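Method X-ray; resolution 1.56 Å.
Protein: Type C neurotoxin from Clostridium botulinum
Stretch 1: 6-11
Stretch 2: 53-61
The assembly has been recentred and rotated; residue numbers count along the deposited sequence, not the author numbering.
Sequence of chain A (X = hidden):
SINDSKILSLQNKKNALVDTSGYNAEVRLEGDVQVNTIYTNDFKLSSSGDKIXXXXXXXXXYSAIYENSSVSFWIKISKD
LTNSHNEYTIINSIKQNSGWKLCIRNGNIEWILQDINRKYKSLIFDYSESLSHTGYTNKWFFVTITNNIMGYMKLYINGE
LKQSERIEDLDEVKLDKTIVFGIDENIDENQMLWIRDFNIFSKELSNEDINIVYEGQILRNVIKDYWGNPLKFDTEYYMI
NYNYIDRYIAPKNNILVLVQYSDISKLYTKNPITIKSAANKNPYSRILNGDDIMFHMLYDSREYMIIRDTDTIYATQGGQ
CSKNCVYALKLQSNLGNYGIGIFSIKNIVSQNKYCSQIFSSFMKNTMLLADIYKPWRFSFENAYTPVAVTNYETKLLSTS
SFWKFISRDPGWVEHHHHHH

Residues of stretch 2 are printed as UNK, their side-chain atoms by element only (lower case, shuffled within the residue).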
# COMPACT_ATOMS: atom_id res chain seq x y z
N LYS A 6 -14.20 11.02 -18.20
CA LYS A 6 -14.71 10.18 -17.12
C LYS A 6 -16.23 10.08 -17.23
O LYS A 6 -16.93 11.09 -17.16
CB LYS A 6 -14.29 10.76 -15.77
CG LYS A 6 -14.33 9.78 -14.63
CD LYS A 6 -13.35 10.18 -13.52
CE LYS A 6 -13.57 11.61 -13.07
NZ LYS A 6 -12.73 11.96 -11.88
N ILE A 7 -16.76 8.87 -17.40
CA ILE A 7 -18.20 8.68 -17.48
C ILE A 7 -18.78 8.03 -16.22
O ILE A 7 -19.99 7.88 -16.09
CB ILE A 7 -18.64 7.93 -18.77
CG1 ILE A 7 -18.03 6.53 -18.83
CG2 ILE A 7 -18.27 8.73 -20.01
CD1 ILE A 7 -18.78 5.50 -18.02
N LEU A 8 -17.90 7.64 -15.31
CA LEU A 8 -18.32 7.15 -14.00
C LEU A 8 -17.18 7.38 -13.03
O LEU A 8 -16.03 7.08 -13.34
CB LEU A 8 -18.68 5.66 -14.05
CG LEU A 8 -19.06 5.05 -12.70
CD1 LEU A 8 -20.37 5.64 -12.21
CD2 LEU A 8 -19.17 3.54 -12.80
N SER A 9 -17.48 7.96 -11.88
CA SER A 9 -16.47 8.20 -10.86
C SER A 9 -17.10 8.05 -9.49
O SER A 9 -17.83 8.94 -9.02
CB SER A 9 -15.86 9.60 -11.03
OG SER A 9 -14.72 9.77 -10.21
N LEU A 10 -16.85 6.91 -8.84
CA LEU A 10 -17.43 6.67 -7.53
C LEU A 10 -16.58 7.36 -6.48
O LEU A 10 -15.41 7.02 -6.27
CB LEU A 10 -17.54 5.17 -7.22
CG LEU A 10 -18.37 4.34 -8.20
CD1 LEU A 10 -18.36 2.88 -7.74
CD2 LEU A 10 -19.81 4.87 -8.28
N GLN A 11 -17.16 8.37 -5.84
CA GLN A 11 -16.45 9.13 -4.83
C GLN A 11 -17.35 9.37 -3.64
O GLN A 11 -18.57 9.37 -3.76
CB GLN A 11 -15.94 10.45 -5.40
CG GLN A 11 -14.91 10.28 -6.50
CD GLN A 11 -14.28 11.59 -6.92
OE1 GLN A 11 -13.10 11.64 -7.27
NE2 GLN A 11 -15.06 12.66 -6.88
N UNK A 53 -24.70 -1.59 -6.17
CA UNK A 53 -25.30 -1.73 -7.49
C UNK A 53 -25.26 -0.38 -8.18
O UNK A 53 -25.81 0.60 -7.67
c UNK A 53 -25.96 -4.49 -6.72
c UNK A 53 -26.93 -3.39 -6.47
c UNK A 53 -27.35 -2.43 -8.79
c UNK A 53 -26.77 -2.18 -7.40
N UNK A 54 -24.59 -0.31 -9.32
CA UNK A 54 -24.50 0.93 -10.08
C UNK A 54 -25.29 0.81 -11.37
O UNK A 54 -25.03 -0.09 -12.16
c UNK A 54 -22.96 2.61 -11.16
c UNK A 54 -22.22 1.39 -9.10
c UNK A 54 -23.04 1.30 -10.39
N UNK A 55 -26.26 1.69 -11.58
CA UNK A 55 -26.96 1.76 -12.86
C UNK A 55 -26.63 3.04 -13.58
O UNK A 55 -27.02 4.13 -13.15
c UNK A 55 -28.92 0.29 -12.24
n UNK A 55 -29.30 0.12 -10.98
o UNK A 55 -28.94 -0.63 -13.06
c UNK A 55 -28.47 1.67 -12.64
N UNK A 56 -25.88 2.92 -14.68
CA UNK A 56 -25.54 4.06 -15.51
C UNK A 56 -26.76 4.50 -16.30
O UNK A 56 -27.65 3.70 -16.58
c UNK A 56 -22.11 3.07 -17.15
c UNK A 56 -24.44 3.69 -16.49
c UNK A 56 -22.98 3.64 -16.02
c UNK A 56 -22.83 2.83 -14.75
N UNK A 57 -26.79 5.78 -16.64
CA UNK A 57 -27.71 6.28 -17.64
C UNK A 57 -27.36 5.56 -18.92
O UNK A 57 -26.25 5.70 -19.44
n UNK A 57 -28.90 9.63 -18.58
c UNK A 57 -28.47 8.39 -18.83
c UNK A 57 -27.53 7.79 -17.81
o UNK A 57 -28.81 7.76 -19.83
N UNK A 58 -28.30 4.76 -19.41
CA UNK A 58 -28.03 3.90 -20.56
C UNK A 58 -27.50 4.66 -21.76
O UNK A 58 -26.78 4.10 -22.58
c UNK A 58 -28.95 1.92 -21.83
n UNK A 58 -29.66 1.79 -22.95
o UNK A 58 -28.07 1.13 -21.50
c UNK A 58 -29.28 3.11 -20.96
N UNK A 59 -27.88 5.93 -21.88
CA UNK A 59 -27.50 6.72 -23.04
C UNK A 59 -26.00 6.93 -23.15
O UNK A 59 -25.47 7.21 -24.22
n UNK A 59 -30.15 7.38 -24.38
o UNK A 59 -30.51 8.19 -22.32
c UNK A 59 -29.74 7.89 -23.23
c UNK A 59 -28.24 8.06 -23.06
N UNK A 60 -25.30 6.78 -22.02
CA UNK A 60 -23.84 6.84 -22.02
C UNK A 60 -23.23 5.78 -22.93
O UNK A 60 -22.18 6.00 -23.52
c UNK A 60 -21.78 6.33 -20.64
c UNK A 60 -23.06 7.70 -18.31
c UNK A 60 -23.52 7.87 -19.74
c UNK A 60 -23.28 6.63 -20.59
N UNK A 61 -23.89 4.63 -23.05
CA UNK A 61 -23.36 3.53 -23.86
C UNK A 61 -23.40 3.85 -25.35
O UNK A 61 -22.71 3.22 -26.14
c UNK A 61 -24.48 0.32 -22.02
c UNK A 61 -23.83 1.68 -22.17
c UNK A 61 -22.34 1.61 -21.88
c UNK A 61 -24.09 2.23 -23.57

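Position 53 carries four side-chain carbons, forked at the first, with one arm two carbons long. That beta-branched pattern identifies Ile53, a strand residue whose side chain is out of reach of the first stretch. Position 54 has three carbons, one bearing the other two, and its CA-to-CB bond points toward stretch 1. Its two terminal carbons approach the ends of Leu8 and Leu10. This is valine, and Val54 places CG1 4.1 Å from CD1 of Leu8 and CG2 4.3 Å from CD2 of Leu10, so each methyl meets a different leucine.

Position 55 shows two carbons, the second carrying one oxygen and one nitrogen, a primary amide one carbon from CA. Asn55 is out of reach of stretch 1, and its OD1 is hydrogen-bonded elsewhere in the structure. At position 56, where the strand has given way to loop, four carbons fork at the second and reach both Ile7 and Leu8. The residue is Leu56; its CD2 lies 4.2 Å from CD1 of Ile7, and its CD1 lies 4.2 Å from CD2 of Leu8.

Positions 57, 58 and 59 repeat the amide pattern of two carbons with one oxygen and one nitrogen on the second, and none touches stretch 1. They are Asn57, Asn58 and Asn59, all exposed. The run is held by local bonds: Asn59 N donates to Asn57 OD1 at 2.9 Å, an arrangement that ties the side chain of Asn57 to the backbone two residues on.

Position 60 has four carbons forked at the first, one arm two carbons long; its CA-to-CB bond points toward stretch 1, and its carbons touch Ile7. It is isoleucine. Ile60 CG2 packs 4.0 Å from CB of Ile7, while Ile60 CD1 comes within 3.8 Å of the backbone O of Ile7. Its own N donates to Asn57 O at 3.0 Å, bringing the chain round after the asparagines. Position 61 has four carbons forked at the second and no contact with stretch 1; it is Leu61, whose N donates to Asn58 O at 3.0 Å.

The contact is therefore apolar, with no hydrogen bonds across it and 251 Å² buried in total. Ile7, Leu8 and Leu10 face Val54, Leu56 and Ile60, and all six are buried. Leu56 bridges Ile7 and Leu8, whereas Val54 bridges Leu8 and Leu10. CA of Ile7 lies 7.5 Å from CA of Ile60, CA of Leu8 8.0 Å from CA of Leu56, and CA of Leu10 9.5 Å from CA of Val54, a separation spanned by aliphatic side chains that meet mostly at their methyl ends. The intervening asparagines stay at the surface while the turn returns Ile60 to Ile7.

Stretch 2 53-61: IVNLNNNIL
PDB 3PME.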